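Local coordinates for protein endoglucanase (Humicola insolens, PDB 1DYS) that hydrolyses internal beta-1,4-glucosidic linkages of cellulose as a family 6 glycoside hydrolase and contributes to the recycling of plant biomass, at residues S244-A247 against T248-N252; E101-L104 against S105-G108; V64-Q67 against N68-A72. All blocks are in the same frame, centred on the assembly; numbering follows the deposited sequence.

All three contacts are local, and their centres lie 32 to 34 Å apart without touching. Interactions 1 and 3 each join successive turns of a helix, 243-255 and 60-74, on opposite sides of the chain's centre; interaction 2 is a turn in the loop that leads into helix 108-126. Each mixes buried and solvent-facing residues. In interaction 1 the leading side-chain pair is buried, tyrosine against isoleucine, the isoleucine meeting a neighbouring helix and a barrel strand. Interaction 3 turns three of its alanines to a strand and flanks them with arginine and asparagine. Interaction 2, about 23 Å from the chain centre and beside the second subunit, relies instead on water bridges and one backbone bond.

Interaction 1 of 3, residues S244-A247 against T248-N252; sequences SRYA and TNIAN
Y246 and I250, one helical turn apart, run side by side and point the same way. Starting at CB, the Y246 side chain swings CG anti to its backbone N (chi1 177°), which brings CD1, CE1 and CZ near I250 CG1. CD1 is 4.0 Å from I250 CG1. The next atom, CE1, makes the closest side-chain contact of the pair, at 3.4 Å from I250 CG1, and it also meets CD1 of that residue. CZ continues the line at 3.7 Å from I250 CG1, and at the tip OH passes 3.9 Å from I250 CD1 before hydrogen-bonding to V181 O. The isoleucine thus meets the ring obliquely. Beneath this pair, I250 N donates to Y246 O at 2.9 Å with an N-H...O angle of 170°, a nearly straight i to i+4 bond. An alanine at Y246 is likely to leave a gap beside I250 CG1 and V181 O without its phenolic partner. Y246 also lies about 5 Å, side chain to side chain, from N183, a probable substrate-binding residue. Helix 243-255 packs this apolar side against the barrel: I250 meets L193 and T196 of helix 190-207 and, with A247, F263 of strand 262-266.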
loop_
_atom_site.group_PDB
_atom_site.type_symbol
_atom_site.label_atom_id
_atom_site.label_comp_id
_atom_site.label_asym_id
_atom_site.label_seq_id
_atom_site.Cartn_x
_atom_site.Cartn_y
_atom_site.Cartn_z
ATOM N N SER A 244 -24.278 -3.262 -19.497
ATOM C CA SER A 244 -25.488 -2.570 -19.934
ATOM C C SER A 244 -26.686 -3.312 -19.351
ATOM O O SER A 244 -27.573 -2.629 -18.832
ATOM C CB SER A 244 -25.587 -2.526 -21.455
ATOM O OG SER A 244 -26.820 -1.877 -21.798
ATOM N N ARG A 245 -26.730 -4.651 -19.387
ATOM C CA ARG A 245 -27.890 -5.334 -18.816
ATOM C C ARG A 245 -27.856 -5.302 -17.294
ATOM O O ARG A 245 -28.879 -5.220 -16.618
ATOM C CB ARG A 245 -28.097 -6.741 -19.352
ATOM C CG ARG A 245 -28.643 -6.633 -20.797
ATOM C CD ARG A 245 -28.576 -8.024 -21.411
ATOM N NE ARG A 245 -27.256 -8.251 -22.027
ATOM C CZ ARG A 245 -26.995 -9.398 -22.656
ATOM N NH1 ARG A 245 -27.946 -10.339 -22.670
ATOM N NH2 ARG A 245 -25.829 -9.603 -23.239
ATOM N N TYR A 246 -26.644 -5.254 -16.712
ATOM C CA TYR A 246 -26.595 -5.142 -15.237
ATOM C C TYR A 246 -27.234 -3.828 -14.797
ATOM O O TYR A 246 -28.056 -3.854 -13.875
ATOM C CB TYR A 246 -25.146 -5.240 -14.757
ATOM C CG TYR A 246 -24.975 -5.068 -13.255
ATOM C CD1 TYR A 246 -25.721 -5.777 -12.339
ATOM C CD2 TYR A 246 -24.011 -4.200 -12.762
ATOM C CE1 TYR A 246 -25.570 -5.619 -10.967
ATOM C CE2 TYR A 246 -23.835 -4.022 -11.403
ATOM C CZ TYR A 246 -24.605 -4.749 -10.511
ATOM O OH TYR A 246 -24.471 -4.558 -9.157
ATOM N N ALA A 247 -26.888 -2.728 -15.477
ATOM C CA ALA A 247 -27.417 -1.400 -15.183
ATOM C C ALA A 247 -28.937 -1.363 -15.269
ATOM O O ALA A 247 -29.618 -0.839 -14.384
ATOM C CB ALA A 247 -26.790 -0.327 -16.067
ATOM N N THR A 248 -29.504 -1.932 -16.343
ATOM C CA THR A 248 -30.973 -1.988 -16.454
ATOM C C THR A 248 -31.625 -2.806 -15.355
ATOM O O THR A 248 -32.669 -2.412 -14.817
ATOM C CB THR A 248 -31.367 -2.538 -17.850
ATOM O OG1 THR A 248 -30.936 -1.576 -18.810
ATOM C CG2 THR A 248 -32.877 -2.767 -17.949
ATOM N N ASN A 249 -31.033 -3.908 -14.904
ATOM C CA ASN A 249 -31.584 -4.798 -13.907
ATOM C C ASN A 249 -31.581 -4.111 -12.543
ATOM O O ASN A 249 -32.571 -4.176 -11.828
ATOM C CB ASN A 249 -30.814 -6.105 -13.865
ATOM C CG ASN A 249 -31.094 -6.979 -15.082
ATOM O OD1 ASN A 249 -32.125 -6.831 -15.760
ATOM N ND2 ASN A 249 -30.163 -7.880 -15.350
ATOM N N ILE A 250 -30.440 -3.472 -12.229
ATOM C CA ILE A 250 -30.390 -2.730 -10.976
ATOM C C ILE A 250 -31.360 -1.556 -11.076
ATOM O O ILE A 250 -32.156 -1.348 -10.155
ATOM C CB ILE A 250 -28.979 -2.233 -10.585
ATOM C CG1 ILE A 250 -28.070 -3.395 -10.204
ATOM C CG2 ILE A 250 -29.103 -1.218 -9.437
ATOM C CD1 ILE A 250 -28.347 -4.102 -8.894
ATOM N N ALA A 251 -31.346 -0.820 -12.199
ATOM C CA ALA A 251 -32.233 0.348 -12.327
ATOM C C ALA A 251 -33.703 -0.035 -12.186
ATOM O O ALA A 251 -34.450 0.687 -11.530
ATOM C CB ALA A 251 -31.960 1.027 -13.664
ATOM N N ASN A 252 -34.080 -1.210 -12.673
ATOM C CA ASN A 252 -35.463 -1.698 -12.527
ATOM C C ASN A 252 -35.827 -2.036 -11.089
ATOM O O ASN A 252 -36.918 -1.690 -10.593
ATOM C CB ASN A 252 -35.639 -2.891 -13.482
ATOM C CG ASN A 252 -35.688 -2.488 -14.945
ATOM O OD1 ASN A 252 -35.660 -1.307 -15.315
ATOM N ND2 ASN A 252 -35.735 -3.430 -15.883
#

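Interaction 2 of 3, residues E101-L104 against S105-G108; sequences ELKL and SQNG
K103 and Q106 close a type I beta-turn whose middle residues, L104 and S105, both have torsions on the helical side, with S105 psi near zero, in the loop between strand 79-85 and helix 108-126 of the beta/alpha barrel. The backbone contribution is Q106 N donating to K103 O at 3.0 Å; the donor stands well above the carbonyl plane, with a C=O...N angle of only 119°, consistent with the tight reversal.

Van der Waals contact comes next. The K103 and Q106 side chains are both extended beyond CG and lie alongside each other, K103 CD touching Q106 OE1 at 3.8 Å, so the lysine's methylene chain runs past the amide.

Water supplies most of the remaining polar links across the turn. One molecule joins E101 O to Q106 OE1, which it meets at 2.6 Å. A second accepts from both K103 NZ and Q106 NE2, tying together the ends of the paired chains, and a third spans K103 N and Q106 O.

Charge enters through K103 NZ, which forms a salt bridge with E97. K20 and D16 of the second subunit pack on K103 and Q106 respectively, which places the turn at the dimer contact. N107 takes the N-cap position of helix 108-126 without a side-chain capping bond, its ND2 bonding N110 OD1. Its backbone N instead donates to a fourth water at 3.0 Å, and that water in turn donates to L104 O.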
loop_
_atom_site.group_PDB
_atom_site.type_symbol
_atom_site.label_atom_id
_atom_site.label_comp_id
_atom_site.label_asym_id
_atom_site.label_seq_id
_atom_site.Cartn_x
_atom_site.Cartn_y
_atom_site.Cartn_z
ATOM N N GLU A 101 -5.798 2.608 5.025
ATOM C CA GLU A 101 -5.173 3.055 6.259
ATOM C C GLU A 101 -6.103 3.124 7.456
ATOM O O GLU A 101 -5.562 3.171 8.590
ATOM C CB GLU A 101 -4.504 4.427 6.012
ATOM C CG GLU A 101 -5.599 5.498 5.814
ATOM C CD GLU A 101 -5.016 6.718 5.130
ATOM O OE1 GLU A 101 -3.790 6.822 4.901
ATOM O OE2 GLU A 101 -5.840 7.600 4.807
ATOM N N LEU A 102 -7.418 3.053 7.266
ATOM C CA LEU A 102 -8.377 3.183 8.363
ATOM C C LEU A 102 -8.952 1.829 8.763
ATOM O O LEU A 102 -9.304 1.004 7.946
ATOM C CB LEU A 102 -9.531 4.125 8.004
ATOM C CG LEU A 102 -9.106 5.526 7.572
ATOM C CD1 LEU A 102 -10.350 6.370 7.308
ATOM C CD2 LEU A 102 -8.253 6.216 8.621
ATOM N N LYS A 103 -8.953 1.630 10.066
ATOM C CA LYS A 103 -9.475 0.394 10.672
ATOM C C LYS A 103 -10.505 0.766 11.723
ATOM O O LYS A 103 -10.284 1.709 12.501
ATOM C CB LYS A 103 -8.315 -0.384 11.313
ATOM C CG LYS A 103 -7.216 -0.748 10.308
ATOM C CD LYS A 103 -6.181 -1.678 10.889
ATOM C CE LYS A 103 -5.405 -2.393 9.767
ATOM N NZ LYS A 103 -4.446 -3.346 10.420
ATOM N N LEU A 104 -11.606 0.020 11.781
ATOM C CA LEU A 104 -12.651 0.371 12.749
ATOM C C LEU A 104 -12.135 0.288 14.173
ATOM O O LEU A 104 -12.453 1.189 14.956
ATOM C CB LEU A 104 -13.918 -0.449 12.540
ATOM C CG LEU A 104 -14.699 -0.132 11.251
ATOM C CD1 LEU A 104 -15.754 -1.206 11.068
ATOM C CD2 LEU A 104 -15.308 1.260 11.338
ATOM N N SER A 105 -11.267 -0.682 14.452
ATOM C CA SER A 105 -10.695 -0.845 15.782
ATOM C C SER A 105 -9.611 0.168 16.122
ATOM O O SER A 105 -9.037 0.087 17.223
ATOM C CB SER A 105 -10.155 -2.281 15.869
ATOM O OG SER A 105 -9.188 -2.523 14.862
ATOM N N GLN A 106 -9.276 1.098 15.237
ATOM C CA GLN A 106 -8.331 2.164 15.459
ATOM C C GLN A 106 -9.029 3.496 15.205
ATOM O O GLN A 106 -8.566 4.375 14.469
ATOM C CB GLN A 106 -7.066 2.044 14.599
ATOM C CG GLN A 106 -6.285 0.737 14.798
ATOM C CD GLN A 106 -5.150 0.620 13.788
ATOM O OE1 GLN A 106 -5.045 1.358 12.796
ATOM N NE2 GLN A 106 -4.294 -0.379 14.035
ATOM N N ASN A 107 -10.212 3.648 15.824
ATOM C CA ASN A 107 -11.045 4.833 15.741
ATOM C C ASN A 107 -11.328 5.200 14.287
ATOM O O ASN A 107 -11.466 6.359 13.945
ATOM C CB ASN A 107 -10.381 6.006 16.478
ATOM C CG ASN A 107 -11.238 7.232 16.715
ATOM O OD1 ASN A 107 -10.683 8.348 16.699
ATOM N ND2 ASN A 107 -12.534 7.118 16.965
ATOM N N GLY A 108 -11.443 4.211 13.417
ATOM C CA GLY A 108 -11.524 4.477 11.974
ATOM C C GLY A 108 -12.730 5.227 11.501
ATOM O O GLY A 108 -12.640 6.032 10.549
HETATM O O HOH W 1 -5.876 3.340 11.261
HETATM O O HOH W 2 -2.373 -1.812 11.847
HETATM O O HOH W 3 -8.202 4.045 11.820
HETATM O O HOH W 4 -11.793 2.253 17.921
#

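Interaction 3 of 3, residues V64-Q67 against N68-A72; sequences VAIQ and NARAA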
loop_
_atom_site.group_PDB
_atom_site.type_symbol
_atom_site.label_atom_id
_atom_site.label_comp_id
_atom_site.label_asym_id
_atom_site.label_seq_id
_atom_site.Cartn_x
_atom_site.Cartn_y
_atom_site.Cartn_z
ATOM N N VAL A 64 -5.126 19.059 -7.284
ATOM C CA VAL A 64 -4.563 18.861 -8.610
ATOM C C VAL A 64 -5.676 18.783 -9.665
ATOM O O VAL A 64 -5.600 19.461 -10.705
ATOM C CB VAL A 64 -3.674 17.609 -8.722
ATOM C CG1 VAL A 64 -3.146 17.482 -10.154
ATOM C CG2 VAL A 64 -2.522 17.695 -7.737
ATOM N N ALA A 65 -6.694 17.950 -9.413
ATOM C CA ALA A 65 -7.790 17.798 -10.376
ATOM C C ALA A 65 -8.517 19.124 -10.619
ATOM O O ALA A 65 -8.869 19.513 -11.743
ATOM C CB ALA A 65 -8.769 16.693 -9.937
ATOM N N ILE A 66 -8.770 19.854 -9.536
ATOM C CA ILE A 66 -9.470 21.148 -9.649
ATOM C C ILE A 66 -8.631 22.135 -10.440
ATOM O O ILE A 66 -9.191 22.899 -11.230
ATOM C CB ILE A 66 -9.776 21.678 -8.241
ATOM C CG1 ILE A 66 -10.931 20.901 -7.634
ATOM C CG2 ILE A 66 -10.128 23.178 -8.226
ATOM C CD1 ILE A 66 -11.081 21.094 -6.145
ATOM N N GLN A 67 -7.330 22.195 -10.244
ATOM C CA GLN A 67 -6.436 23.067 -11.004
ATOM C C GLN A 67 -6.567 22.759 -12.478
ATOM O O GLN A 67 -6.781 23.582 -13.375
ATOM C CB GLN A 67 -4.979 22.932 -10.541
ATOM C CG GLN A 67 -4.034 23.564 -11.569
ATOM C CD GLN A 67 -2.608 23.710 -11.079
ATOM O OE1 GLN A 67 -2.350 23.851 -9.886
ATOM N NE2 GLN A 67 -1.654 23.691 -12.000
ATOM N N ASN A 68 -6.462 21.449 -12.798
ATOM C CA ASN A 68 -6.617 20.989 -14.161
ATOM C C ASN A 68 -7.986 21.314 -14.742
ATOM O O ASN A 68 -8.077 21.677 -15.909
ATOM C CB ASN A 68 -6.344 19.476 -14.237
ATOM C CG ASN A 68 -4.916 19.112 -13.911
ATOM O OD1 ASN A 68 -4.004 19.934 -14.031
ATOM N ND2 ASN A 68 -4.680 17.843 -13.561
ATOM N N ALA A 69 -9.060 21.183 -13.963
ATOM C CA ALA A 69 -10.403 21.472 -14.412
ATOM C C ALA A 69 -10.496 22.978 -14.762
ATOM O O ALA A 69 -10.981 23.305 -15.829
ATOM C CB ALA A 69 -11.504 21.115 -13.431
ATOM N N ARG A 70 -9.951 23.828 -13.898
ATOM C CA ARG A 70 -9.995 25.269 -14.150
ATOM C C ARG A 70 -9.141 25.680 -15.341
ATOM O O ARG A 70 -9.524 26.608 -16.068
ATOM C CB ARG A 70 -9.567 26.033 -12.897
ATOM C CG ARG A 70 -10.531 25.824 -11.739
ATOM C CD ARG A 70 -10.145 26.613 -10.487
ATOM N NE ARG A 70 -11.326 26.632 -9.603
ATOM C CZ ARG A 70 -11.238 26.604 -8.284
ATOM N NH1 ARG A 70 -10.046 26.627 -7.713
ATOM N NH2 ARG A 70 -12.384 26.590 -7.584
ATOM N N ALA A 71 -8.040 24.990 -15.625
ATOM C CA ALA A 71 -7.216 25.274 -16.791
ATOM C C ALA A 71 -7.912 24.839 -18.080
ATOM O O ALA A 71 -7.799 25.469 -19.142
ATOM C CB ALA A 71 -5.862 24.572 -16.690
ATOM N N ALA A 72 -8.658 23.744 -18.011
ATOM C CA ALA A 72 -9.378 23.212 -19.155
ATOM C C ALA A 72 -10.482 24.189 -19.545
ATOM O O ALA A 72 -10.681 24.574 -20.685
ATOM C CB ALA A 72 -9.950 21.830 -18.858
HETATM O O HOH W 5 -3.325 22.663 -14.796
#
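I66 CG2 sits over one face of the R70 guanidinium, 3.5 Å from its plane and displaced from the centre toward NH1, in a contact between successive turns of helix 60-74. This helix is the crossover of the beta-alpha-beta unit that links strand 51-53 to strand 79-85 in the barrel. The displacement shows in the atom distances: CG2 of I66 is 3.6 Å from R70 CZ and slightly nearer to NH1. Because CG2 lies anti to the I66 backbone N, it points outward toward the R70 guanidinium, which the extended arginine chain brings back over it. The guanidinium also has a polar partner outside these turns: NH2 forms a salt bridge with D129. The I66 methyl and D129 together should restrict how the group can turn.

The second flat group is the N68 amide. V64 runs alongside it, with V64 CG1 3.8 Å from N68 ND2, and ND2 hydrogen-bonds to S15 OG and Y51 OH, so the amide nitrogen reaches the start of helix 15-29 and strand 51-53. Its other end, OD1, accepts from a water at 2.9 Å, and the same water accepts a weak bond from Q67 NE2, bridging two adjacent residues at the surface.

Beneath the side chains, i to i+4 bonds hold the turns. N68 N donates to V64 O with an N-H...O angle of 171°, and A69, R70 and A71 repeat the pattern to A65, I66 and Q67. On the inner side A65 and A69 rest on V81 of strand 79-85, small side chains consistent with close approach of helix and sheet. The arginine stem also packs on this backbone: R70 CG lies 3.3 Å from I66 O, the carbonyl that accepts R70 N at 2.9 Å.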